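Local coordinates for epimerase domain-containing protein (Bacillus cereus HuA2-4, PDB 6ZLK), which interconverts UDP-glucuronic acid and UDP-galacturonic acid as a 4-epimerase that keeps NAD bound beside the sugar nucleotide, at residues V77-A82 and R223-A228; S155-C160 and I173-T178; E258-K263 and A305-I310; S285-S288 and Q292-P295. One frame throughout, in Å; residues are numbered along the deposited sequence.

How the contacts relate
Contacts 1 and 2 sit close together, their centres about 12 Å apart, and share one mixed sheet: strand 77-80 belongs to contact 1 and strand 171-180 to contact 2. They touch directly where Thr225 of helix 218-230 meets Tyr176 and Leu174. Along the chain, contact 2 falls between the two segments of contact 1. Contact 4, about 15 Å from contact 1 between centres, comes later and packs Tyr293 on Gly224. Contact 3 is the outlier, its centre about 29 Å from that of contact 1; its segments bracket contact 4 in sequence. Contacts 1 and 2 thus lie in the nucleotide-binding core, while contact 3 joins helices 250-261 and 299-313 well away from it.

Contact 1: residues V77-A82 and R223-A228; sequences VVYHLA and RGTVAA. With NAD (nicotinamide-adenine-dinucleotide), chain E.
The Tyr79 ring meets helix 218-230 obliquely. The methyl of Thr225 lies against one corner of it, CG2 sitting 3.4 Å from CE1 of Tyr79, while Leu16, Ile122 and Leu229 also pack on the tyrosine. At the far end of the ring the hydroxyl of Tyr79 donates to a helix carbonyl, OH to O of Thr225 at 2.8 Å. This donor rides above the carbonyl plane, 44° out of it. The same carbonyl oxygen also takes a weak backbone bond from Ala228, so the phenol adds a grip on an oxygen already engaged within the helix. Thr225 has its CG2 anti to the backbone N, with OG1 beside that N (chi1 -58°); this turns the methyl to the tyrosine and lets OG1 bond to Cys221 O and Tyr176 OH. Past the strand end the chain reaches the cofactor: Leu81 O accepts from NAD O3D at 2.9 Å, and Ala82 CB lies 3.6 Å from C4A of the NAD adenine. A parallel strand braced by a helix on its face and delivering its C-terminal end to the dinucleotide is characteristic of the Rossmann fold, here in an NAD-dependent epimerase.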
# COMPACT_ATOMS: atom_id res chain seq x y z
N VAL A 77 3.18 -22.02 -12.55
CA VAL A 77 2.14 -21.00 -12.38
C VAL A 77 1.90 -20.86 -10.88
O VAL A 77 1.76 -21.89 -10.17
CB VAL A 77 0.83 -21.36 -13.10
CG1 VAL A 77 -0.27 -20.38 -12.79
CG2 VAL A 77 1.09 -21.45 -14.60
N VAL A 78 1.83 -19.64 -10.42
CA VAL A 78 1.37 -19.32 -9.04
C VAL A 78 0.04 -18.64 -9.09
O VAL A 78 -0.14 -17.73 -9.87
CB VAL A 78 2.36 -18.44 -8.28
CG1 VAL A 78 1.78 -18.10 -6.89
CG2 VAL A 78 3.73 -19.10 -8.20
N TYR A 79 -0.94 -19.20 -8.39
CA TYR A 79 -2.18 -18.50 -8.03
C TYR A 79 -2.05 -18.04 -6.60
O TYR A 79 -2.01 -18.86 -5.66
CB TYR A 79 -3.39 -19.40 -8.16
CG TYR A 79 -3.93 -19.56 -9.55
CD1 TYR A 79 -4.69 -18.56 -10.15
CD2 TYR A 79 -3.80 -20.75 -10.22
CE1 TYR A 79 -5.23 -18.77 -11.41
CE2 TYR A 79 -4.34 -20.98 -11.45
CZ TYR A 79 -5.09 -19.98 -12.06
OH TYR A 79 -5.67 -20.24 -13.27
N HIS A 80 -1.95 -16.73 -6.41
CA HIS A 80 -1.69 -16.17 -5.07
C HIS A 80 -3.00 -15.66 -4.47
O HIS A 80 -3.45 -14.53 -4.73
CB HIS A 80 -0.56 -15.15 -5.13
CG HIS A 80 -0.40 -14.52 -3.82
ND1 HIS A 80 -0.47 -15.25 -2.64
CD2 HIS A 80 -0.05 -13.25 -3.50
CE1 HIS A 80 -0.26 -14.40 -1.64
NE2 HIS A 80 0.04 -13.15 -2.14
N LEU A 81 -3.68 -16.50 -3.70
CA LEU A 81 -4.94 -16.15 -3.05
C LEU A 81 -4.77 -15.93 -1.54
O LEU A 81 -5.71 -15.41 -0.90
CB LEU A 81 -6.01 -17.21 -3.28
CG LEU A 81 -6.67 -17.17 -4.66
CD1 LEU A 81 -5.79 -17.67 -5.77
CD2 LEU A 81 -7.97 -17.96 -4.66
N ALA A 82 -3.66 -16.36 -0.95
CA ALA A 82 -3.50 -16.22 0.52
C ALA A 82 -3.61 -14.76 0.91
O ALA A 82 -2.99 -13.91 0.22
CB ALA A 82 -2.20 -16.77 0.99
N ARG A 223 -14.22 -19.91 -13.24
CA ARG A 223 -14.06 -19.98 -14.72
C ARG A 223 -13.21 -18.81 -15.21
O ARG A 223 -12.29 -19.05 -16.02
CB ARG A 223 -15.42 -19.95 -15.44
CG ARG A 223 -16.07 -21.31 -15.45
CD ARG A 223 -17.34 -21.32 -16.28
NE ARG A 223 -18.47 -20.67 -15.62
CZ ARG A 223 -19.36 -21.31 -14.86
NH1 ARG A 223 -19.25 -22.62 -14.63
NH2 ARG A 223 -20.35 -20.64 -14.30
N GLY A 224 -13.40 -17.60 -14.66
CA GLY A 224 -12.52 -16.49 -15.05
C GLY A 224 -11.09 -16.72 -14.62
O GLY A 224 -10.10 -16.40 -15.34
N THR A 225 -10.93 -17.27 -13.42
CA THR A 225 -9.60 -17.46 -12.83
C THR A 225 -8.82 -18.50 -13.64
O THR A 225 -7.61 -18.29 -13.90
CB THR A 225 -9.79 -17.77 -11.34
OG1 THR A 225 -10.49 -16.72 -10.67
CG2 THR A 225 -8.47 -18.04 -10.68
N VAL A 226 -9.43 -19.63 -13.98
CA VAL A 226 -8.82 -20.66 -14.83
C VAL A 226 -8.55 -20.06 -16.22
O VAL A 226 -7.51 -20.38 -16.76
CB VAL A 226 -9.72 -21.90 -14.84
CG1 VAL A 226 -9.25 -22.89 -15.86
CG2 VAL A 226 -9.74 -22.53 -13.45
N ALA A 227 -9.42 -19.22 -16.72
CA ALA A 227 -9.22 -18.60 -18.05
C ALA A 227 -7.94 -17.75 -18.03
O ALA A 227 -7.29 -17.66 -19.09
CB ALA A 227 -10.38 -17.79 -18.49
N ALA A 228 -7.58 -17.14 -16.92
CA ALA A 228 -6.31 -16.38 -16.82
C ALA A 228 -5.11 -17.29 -17.11
O ALA A 228 -4.08 -16.79 -17.63
CB ALA A 228 -6.17 -15.70 -15.47
PA NAD E . -10.19 -17.22 2.85
O1A NAD E . -9.88 -16.54 4.13
O2A NAD E . -11.29 -18.23 2.78
O5B NAD E . -8.92 -17.82 2.14
C5B NAD E . -7.59 -17.27 2.26
C4B NAD E . -6.67 -18.32 2.83
O4B NAD E . -5.34 -17.75 2.93
C3B NAD E . -7.04 -18.83 4.21
O3B NAD E . -7.50 -20.17 4.22
C2B NAD E . -5.78 -18.54 5.04
O2B NAD E . -5.46 -19.53 6.01
C1B NAD E . -4.69 -18.45 3.97
N9A NAD E . -3.55 -17.64 4.35
C8A NAD E . -3.54 -16.35 4.79
N7A NAD E . -2.35 -15.89 5.05
C5A NAD E . -1.52 -17.00 4.85
C6A NAD E . -0.14 -17.21 5.00
N6A NAD E . 0.72 -16.29 5.49
N1A NAD E . 0.35 -18.42 4.65
C2A NAD E . -0.50 -19.36 4.19
N3A NAD E . -1.83 -19.30 4.06
C4A NAD E . -2.27 -18.09 4.38
O3 NAD E . -10.57 -16.00 1.87
PN NAD E . -11.27 -16.04 0.39
O1N NAD E . -12.60 -15.47 0.55
O2N NAD E . -11.06 -17.36 -0.17
O5D NAD E . -10.35 -15.02 -0.37
C5D NAD E . -9.34 -15.51 -1.18
C4D NAD E . -8.69 -14.35 -1.86
O4D NAD E . -9.65 -13.66 -2.69
C3D NAD E . -8.09 -13.29 -0.92
O3D NAD E . -6.85 -12.81 -1.46
C2D NAD E . -9.10 -12.15 -0.95
O2D NAD E . -8.51 -10.90 -0.58
C1D NAD E . -9.59 -12.30 -2.39
N1N NAD E . -10.95 -11.83 -2.61
C2N NAD E . -12.01 -12.50 -2.08
C3N NAD E . -13.26 -12.03 -2.29
C7N NAD E . -14.45 -12.68 -1.67
O7N NAD E . -15.53 -12.19 -1.94
N7N NAD E . -14.28 -13.78 -0.92
C4N NAD E . -13.46 -10.94 -3.15
C5N NAD E . -12.36 -10.19 -3.56
C6N NAD E . -11.12 -10.68 -3.32

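Contact 2: residues S155-C160 and I173-T178; sequences SGEHLC and ILRYFT. With UGA (uridine-5'-diphosphate-glucuronic acid), chain F.
Glu157 and Arg175 form the tight part of this buried contact. Arg175 grips the carboxylate side-on with two nitrogens: NH2 reaches Glu157 OE1 at 2.7 Å, and NE reaches Glu157 OE2 at 2.9 Å. Both oxygens use their syn lone pairs, both lie close to the guanidinium plane, and the two flat groups are only 28° apart. The bonds are fairly straight, 160° and 167° at the hydrogens. Each residue has a second partner, Ser125 OG on OE2 of the glutamate and Tyr130 OH on NH1 of the arginine. The arginine chain, extended from CG to NE, carries its head group back to the helix from the strand residue just before the substrate-pocket residues Tyr176 to Thr178. Helix 148-167 runs almost antiparallel to the strand, the connection of a beta-alpha-beta crossover between neighbouring parallel strands 120-126 and 171-180; Tyr149 and Lys153 on this helix fit the YxxxK pattern of short-chain dehydrogenases. Apolar packing adds to the grip: Ile173 CD1 lies 3.8 Å from Glu157 CB and 4.1 Å from Cys160 CB. Ser155 and Leu159 reach Val151 and Phe95 of the second subunit, Leu159 also packing on helix 96-113. The loose side is at Thr178, where the strand end has left the helix and Thr178 N donates to O'Q of the UDP-glucuronic acid carboxylate at 2.6 Å.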
# COMPACT_ATOMS: atom_id res chain seq x y z
N SER A 155 -1.60 -2.40 -1.95
CA SER A 155 -0.11 -2.50 -1.81
C SER A 155 0.39 -3.81 -2.42
O SER A 155 1.44 -3.86 -3.09
CB SER A 155 0.34 -2.38 -0.42
OG SER A 155 -0.10 -1.14 0.10
N GLY A 156 -0.37 -4.89 -2.28
CA GLY A 156 0.01 -6.15 -2.93
C GLY A 156 0.04 -6.04 -4.44
O GLY A 156 0.99 -6.52 -5.04
N GLU A 157 -0.90 -5.34 -5.05
CA GLU A 157 -0.93 -5.15 -6.51
C GLU A 157 0.29 -4.31 -6.87
O GLU A 157 0.95 -4.61 -7.82
CB GLU A 157 -2.14 -4.37 -7.00
CG GLU A 157 -3.46 -5.03 -6.75
CD GLU A 157 -4.58 -4.32 -7.48
OE1 GLU A 157 -4.28 -3.43 -8.31
OE2 GLU A 157 -5.76 -4.65 -7.24
N HIS A 158 0.58 -3.29 -6.07
CA HIS A 158 1.72 -2.40 -6.41
C HIS A 158 3.00 -3.22 -6.36
O HIS A 158 3.91 -3.01 -7.21
CB HIS A 158 1.76 -1.19 -5.45
CG HIS A 158 0.65 -0.20 -5.68
ND1 HIS A 158 0.12 0.52 -4.64
CD2 HIS A 158 0.02 0.20 -6.78
CE1 HIS A 158 -0.76 1.36 -5.12
NE2 HIS A 158 -0.87 1.18 -6.41
N LEU A 159 3.18 -4.09 -5.36
CA LEU A 159 4.38 -4.94 -5.31
C LEU A 159 4.49 -5.78 -6.59
O LEU A 159 5.57 -5.90 -7.17
CB LEU A 159 4.31 -5.86 -4.09
CG LEU A 159 4.64 -5.17 -2.78
CD1 LEU A 159 4.32 -6.09 -1.61
CD2 LEU A 159 6.09 -4.73 -2.75
N CYS A 160 3.39 -6.36 -7.06
CA CYS A 160 3.40 -7.10 -8.34
C CYS A 160 3.94 -6.19 -9.45
O CYS A 160 4.84 -6.67 -10.17
CB CYS A 160 2.02 -7.62 -8.74
SG CYS A 160 1.42 -8.95 -7.65
N ILE A 173 -3.03 -9.56 -12.56
CA ILE A 173 -3.85 -9.22 -11.36
C ILE A 173 -5.33 -9.39 -11.68
O ILE A 173 -5.83 -8.83 -12.63
CB ILE A 173 -3.52 -7.81 -10.83
CG1 ILE A 173 -2.08 -7.69 -10.33
CG2 ILE A 173 -4.56 -7.41 -9.80
CD1 ILE A 173 -1.57 -6.28 -10.22
N LEU A 174 -6.03 -10.19 -10.89
CA LEU A 174 -7.48 -10.36 -11.00
C LEU A 174 -8.11 -9.65 -9.81
O LEU A 174 -7.78 -9.96 -8.68
CB LEU A 174 -7.90 -11.84 -11.05
CG LEU A 174 -7.19 -12.71 -12.07
CD1 LEU A 174 -7.72 -14.16 -12.00
CD2 LEU A 174 -7.39 -12.11 -13.46
N ARG A 175 -8.99 -8.70 -10.06
CA ARG A 175 -9.80 -8.06 -9.00
C ARG A 175 -11.17 -8.71 -8.95
O ARG A 175 -12.05 -8.43 -9.79
CB ARG A 175 -9.96 -6.55 -9.26
CG ARG A 175 -8.65 -5.81 -9.10
CD ARG A 175 -8.83 -4.37 -9.53
NE ARG A 175 -7.61 -3.63 -9.22
CZ ARG A 175 -7.34 -2.41 -9.67
NH1 ARG A 175 -8.18 -1.77 -10.44
NH2 ARG A 175 -6.21 -1.82 -9.37
N TYR A 176 -11.36 -9.56 -7.96
CA TYR A 176 -12.70 -10.13 -7.70
C TYR A 176 -13.66 -9.13 -7.06
O TYR A 176 -13.28 -8.34 -6.21
CB TYR A 176 -12.52 -11.29 -6.72
CG TYR A 176 -11.78 -12.52 -7.19
CD1 TYR A 176 -11.43 -12.79 -8.51
CD2 TYR A 176 -11.37 -13.43 -6.23
CE1 TYR A 176 -10.78 -13.95 -8.86
CE2 TYR A 176 -10.66 -14.57 -6.57
CZ TYR A 176 -10.41 -14.87 -7.89
OH TYR A 176 -9.74 -16.03 -8.21
N PHE A 177 -14.93 -9.25 -7.42
CA PHE A 177 -16.07 -8.55 -6.79
C PHE A 177 -16.96 -9.56 -6.05
O PHE A 177 -17.53 -10.54 -6.62
CB PHE A 177 -16.87 -7.83 -7.86
CG PHE A 177 -16.18 -6.65 -8.49
CD1 PHE A 177 -14.98 -6.76 -9.18
CD2 PHE A 177 -16.75 -5.40 -8.33
CE1 PHE A 177 -14.37 -5.62 -9.67
CE2 PHE A 177 -16.15 -4.26 -8.86
CZ PHE A 177 -14.95 -4.37 -9.51
N THR A 178 -17.10 -9.30 -4.78
CA THR A 178 -17.92 -10.00 -3.77
C THR A 178 -18.32 -11.39 -4.27
O THR A 178 -19.44 -11.58 -4.75
CB THR A 178 -19.11 -9.15 -3.32
OG1 THR A 178 -18.60 -7.84 -3.02
CG2 THR A 178 -19.73 -9.79 -2.10
C1' UGA F . -16.28 -9.26 0.07
C2' UGA F . -15.21 -10.08 0.77
O2' UGA F . -15.55 -10.16 2.15
C3' UGA F . -13.83 -9.48 0.63
O3' UGA F . -12.89 -10.45 1.09
C4' UGA F . -13.52 -9.08 -0.80
O4' UGA F . -12.28 -8.36 -0.82
C5' UGA F . -14.65 -8.20 -1.36
O5' UGA F . -15.89 -8.90 -1.24
C6' UGA F . -14.52 -7.76 -2.83
O'P UGA F . -13.44 -7.46 -3.28
O'Q UGA F . -15.51 -7.65 -3.50
PB UGA F . -17.97 -7.40 0.84
O1B UGA F . -18.35 -6.86 -0.47
O2B UGA F . -17.94 -6.55 2.06
O3B UGA F . -16.55 -8.14 0.90
O3A UGA F . -18.91 -8.67 1.08
PA UGA F . -19.97 -9.15 2.17
O1A UGA F . -19.25 -9.39 3.42
O2A UGA F . -20.75 -10.24 1.54
O5D UGA F . -20.90 -7.85 2.36
C5D UGA F . -21.71 -7.31 1.33
C4D UGA F . -22.62 -6.29 1.94
O4D UGA F . -23.42 -6.89 2.98
C3D UGA F . -21.90 -5.10 2.59
O3D UGA F . -22.54 -3.95 2.04
C2D UGA F . -22.17 -5.26 4.09
O2D UGA F . -22.52 -4.01 4.67
C1D UGA F . -23.45 -6.07 4.13
N1 UGA F . -23.59 -6.95 5.31
C6 UGA F . -22.63 -7.87 5.63
C2 UGA F . -24.81 -6.89 5.97
O2 UGA F . -25.68 -6.07 5.71
N3 UGA F . -24.95 -7.82 6.95
C4 UGA F . -24.04 -8.77 7.34
O4 UGA F . -24.33 -9.50 8.28
C5 UGA F . -22.79 -8.75 6.62

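Contact 3: residues E258-K263 and A305-I310; sequences EKISGK and AEYDYI
Tyr307 carries the contact from helix 299-313, meeting Ile260 and Ser261 near the end of helix 250-261. Just ahead of it, Glu306 is engaged with another part of the chain, its OE1 accepting from Gly181 N. Then comes Tyr307, whose CG is anti to the backbone N (chi1 180°), which swings the ring out from its helix to the other one. Ile260 lays its CG2 over one face, toward the rim: it is 3.8 Å from Tyr307 CG and 4.1 Å from the ring centroid, a CH-pi contact 23° off the normal. Nearer the phenol end, Ser261 CB comes in obliquely, 3.6 Å from CE2 of Tyr307 and as far from its OH. Two helices following the Rossmann core pack here, in the C-terminal part that in extended short-chain dehydrogenases shapes the substrate side; Leu198 of helix 189-198 also touches Tyr307. The serine meets the ring through carbon, while its OG is engaged at home: it accepts from Lys263 N at 2.9 Å in an ST turn, and bonds to Leu257 O. Gly262, with positive phi, is the first residue to leave the helix. Following Tyr307, Asp308 sets OD1 at the ring edge, in plane.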
# COMPACT_ATOMS: atom_id res chain seq x y z
N GLU A 258 -36.06 -15.00 0.85
CA GLU A 258 -37.43 -15.26 1.37
C GLU A 258 -38.20 -16.11 0.36
O GLU A 258 -38.91 -17.06 0.83
CB GLU A 258 -38.15 -13.94 1.64
CG GLU A 258 -37.60 -13.26 2.88
CD GLU A 258 -38.22 -11.91 3.18
OE1 GLU A 258 -38.57 -11.18 2.22
OE2 GLU A 258 -38.33 -11.60 4.39
N LYS A 259 -38.09 -15.82 -0.93
CA LYS A 259 -38.83 -16.62 -1.94
C LYS A 259 -38.28 -18.05 -1.95
O LYS A 259 -39.09 -19.01 -1.99
CB LYS A 259 -38.88 -15.94 -3.31
CG LYS A 259 -37.56 -15.81 -4.04
CD LYS A 259 -37.63 -15.24 -5.48
CE LYS A 259 -36.26 -15.16 -6.17
NZ LYS A 259 -35.29 -16.14 -5.61
N ILE A 260 -36.96 -18.23 -1.81
CA ILE A 260 -36.31 -19.58 -1.81
C ILE A 260 -36.68 -20.37 -0.57
O ILE A 260 -37.04 -21.57 -0.71
CB ILE A 260 -34.78 -19.44 -1.95
CG1 ILE A 260 -34.41 -18.94 -3.33
CG2 ILE A 260 -34.10 -20.75 -1.60
CD1 ILE A 260 -32.97 -18.41 -3.48
N SER A 261 -36.66 -19.73 0.59
CA SER A 261 -36.83 -20.40 1.90
C SER A 261 -38.31 -20.59 2.27
O SER A 261 -38.58 -21.52 3.05
CB SER A 261 -36.12 -19.65 2.97
OG SER A 261 -36.73 -18.41 3.20
N GLY A 262 -39.19 -19.74 1.78
CA GLY A 262 -40.57 -19.62 2.29
C GLY A 262 -40.62 -18.99 3.68
O GLY A 262 -41.71 -19.05 4.33
N LYS A 263 -39.51 -18.42 4.16
CA LYS A 263 -39.46 -17.71 5.46
C LYS A 263 -39.87 -16.24 5.27
O LYS A 263 -39.66 -15.66 4.19
CB LYS A 263 -38.06 -17.77 6.08
CG LYS A 263 -37.56 -19.16 6.46
CD LYS A 263 -37.81 -19.51 7.90
CE LYS A 263 -37.00 -20.72 8.30
NZ LYS A 263 -37.66 -21.45 9.39
N ALA A 305 -28.11 -22.46 -4.48
CA ALA A 305 -26.96 -23.32 -4.18
C ALA A 305 -26.48 -22.96 -2.79
O ALA A 305 -26.21 -23.86 -2.00
CB ALA A 305 -25.87 -23.13 -5.18
N GLU A 306 -26.25 -21.66 -2.54
CA GLU A 306 -25.70 -21.29 -1.22
C GLU A 306 -26.72 -21.65 -0.13
O GLU A 306 -26.23 -22.11 0.92
CB GLU A 306 -25.24 -19.83 -1.18
CG GLU A 306 -24.50 -19.57 0.14
CD GLU A 306 -23.69 -18.28 0.27
OE1 GLU A 306 -23.55 -17.56 -0.76
OE2 GLU A 306 -23.25 -17.97 1.42
N TYR A 307 -28.02 -21.45 -0.34
CA TYR A 307 -29.06 -21.79 0.64
C TYR A 307 -28.90 -23.28 0.97
O TYR A 307 -28.80 -23.63 2.14
CB TYR A 307 -30.41 -21.40 0.07
CG TYR A 307 -31.51 -21.73 1.03
CD1 TYR A 307 -32.06 -22.99 1.03
CD2 TYR A 307 -31.89 -20.82 2.00
CE1 TYR A 307 -33.05 -23.32 1.94
CE2 TYR A 307 -32.87 -21.13 2.91
CZ TYR A 307 -33.45 -22.39 2.88
OH TYR A 307 -34.44 -22.71 3.77
N ASP A 308 -28.82 -24.13 -0.05
CA ASP A 308 -28.76 -25.60 0.21
C ASP A 308 -27.46 -25.93 0.95
O ASP A 308 -27.43 -26.79 1.84
CB ASP A 308 -28.97 -26.39 -1.07
CG ASP A 308 -30.43 -26.51 -1.51
OD1 ASP A 308 -31.31 -26.18 -0.72
OD2 ASP A 308 -30.63 -26.86 -2.67
N TYR A 309 -26.34 -25.28 0.62
CA TYR A 309 -25.04 -25.55 1.26
C TYR A 309 -25.12 -25.17 2.74
O TYR A 309 -24.71 -25.96 3.60
CB TYR A 309 -23.95 -24.74 0.55
CG TYR A 309 -22.69 -24.67 1.36
CD1 TYR A 309 -21.79 -25.73 1.39
CD2 TYR A 309 -22.43 -23.57 2.15
CE1 TYR A 309 -20.66 -25.68 2.19
CE2 TYR A 309 -21.33 -23.52 2.99
CZ TYR A 309 -20.45 -24.58 3.01
OH TYR A 309 -19.37 -24.47 3.83
N ILE A 310 -25.72 -24.02 3.06
CA ILE A 310 -25.76 -23.51 4.47
C ILE A 310 -26.75 -24.39 5.25
O ILE A 310 -26.47 -24.73 6.41
CB ILE A 310 -26.17 -22.02 4.50
CG1 ILE A 310 -25.18 -21.09 3.78
CG2 ILE A 310 -26.36 -21.56 5.93
CD1 ILE A 310 -23.81 -21.02 4.37

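Contact 4: residues S285-S288 and Q292-P295; sequences SKAS and QYSP
The Ala287 methyl points at the base of Tyr293 across the end of helix 285-291, with CB of Ala287 3.7 Å from CB of Tyr293 and 3.8 Å from its CD2. The methyl thus sits obliquely at the root of the ring. Tyr293 CG lies anti to the backbone N (chi1 -179°), which leads the ring away from the helix toward the sheet, where Ile242 packs on it and Gly243 O bonds to its hydroxyl. One face of that ring carries Pro295 N, offset toward the rim. Backbone bonds hold the two segments together alongside this: Tyr293 N donates to Ala287 O at 3.2 Å, fairly straight at 166° though the donor stands above the carbonyl plane, and Gln292 N makes a weak bond to Ser288 O. On the outer side Ser288 CB points away overall yet touches Tyr293 O, and a water joins the serine to the loop, lying 2.6 Å from Ser288 OG and donating to Tyr293 O at 2.8 Å. Gln292, with positive phi, reverses the chain so that Tyr293 N can turn back to Ala287 O. A left-handed residue just past the last turn is a common C-terminal helix end; here the returning N-H reaches wider than the classic Schellman bond.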
# COMPACT_ATOMS: atom_id res chain seq x y z
N SER A 285 -15.68 -5.68 -19.22
CA SER A 285 -15.31 -5.70 -20.66
C SER A 285 -13.90 -6.20 -20.95
O SER A 285 -13.73 -6.98 -21.91
CB SER A 285 -15.50 -4.28 -21.21
OG SER A 285 -16.77 -3.81 -20.84
N LYS A 286 -12.93 -5.84 -20.13
CA LYS A 286 -11.55 -6.28 -20.38
C LYS A 286 -11.49 -7.81 -20.21
O LYS A 286 -10.85 -8.50 -21.01
CB LYS A 286 -10.63 -5.52 -19.45
CG LYS A 286 -9.18 -5.86 -19.64
CD LYS A 286 -8.40 -4.95 -18.75
CE LYS A 286 -6.94 -4.89 -19.04
NZ LYS A 286 -6.24 -4.07 -18.02
N ALA A 287 -12.16 -8.37 -19.19
CA ALA A 287 -12.13 -9.83 -18.99
C ALA A 287 -12.77 -10.55 -20.18
O ALA A 287 -12.31 -11.61 -20.56
CB ALA A 287 -12.88 -10.20 -17.74
N SER A 288 -13.83 -9.96 -20.75
CA SER A 288 -14.45 -10.50 -21.98
C SER A 288 -13.40 -10.57 -23.11
O SER A 288 -13.27 -11.60 -23.74
CB SER A 288 -15.66 -9.66 -22.41
OG SER A 288 -16.13 -10.16 -23.64
N GLN A 292 -12.27 -14.22 -22.59
CA GLN A 292 -13.58 -14.72 -23.03
C GLN A 292 -14.45 -14.98 -21.80
O GLN A 292 -15.30 -15.85 -21.81
CB GLN A 292 -13.42 -15.92 -23.97
CG GLN A 292 -12.75 -15.55 -25.28
CD GLN A 292 -12.84 -16.74 -26.21
OE1 GLN A 292 -12.03 -17.66 -26.12
NE2 GLN A 292 -13.87 -16.77 -27.03
N TYR A 293 -14.30 -14.15 -20.77
CA TYR A 293 -15.11 -14.26 -19.54
C TYR A 293 -16.52 -13.77 -19.81
O TYR A 293 -16.76 -12.67 -20.33
CB TYR A 293 -14.45 -13.45 -18.43
CG TYR A 293 -15.21 -13.52 -17.13
CD1 TYR A 293 -15.32 -14.73 -16.47
CD2 TYR A 293 -15.78 -12.39 -16.57
CE1 TYR A 293 -16.07 -14.82 -15.31
CE2 TYR A 293 -16.50 -12.47 -15.39
CZ TYR A 293 -16.58 -13.67 -14.74
OH TYR A 293 -17.26 -13.74 -13.56
N SER A 294 -17.48 -14.53 -19.34
CA SER A 294 -18.88 -14.10 -19.35
C SER A 294 -19.57 -14.81 -18.20
O SER A 294 -19.65 -16.03 -18.22
CB SER A 294 -19.51 -14.41 -20.70
OG SER A 294 -20.92 -14.21 -20.65
N PRO A 295 -20.00 -14.08 -17.13
CA PRO A 295 -20.63 -14.76 -16.00
C PRO A 295 -21.99 -15.26 -16.46
O PRO A 295 -22.66 -14.54 -17.17
CB PRO A 295 -20.68 -13.69 -14.90
CG PRO A 295 -20.75 -12.40 -15.68
CD PRO A 295 -19.91 -12.63 -16.94
O HOH W 1 -17.24 -12.39 -23.04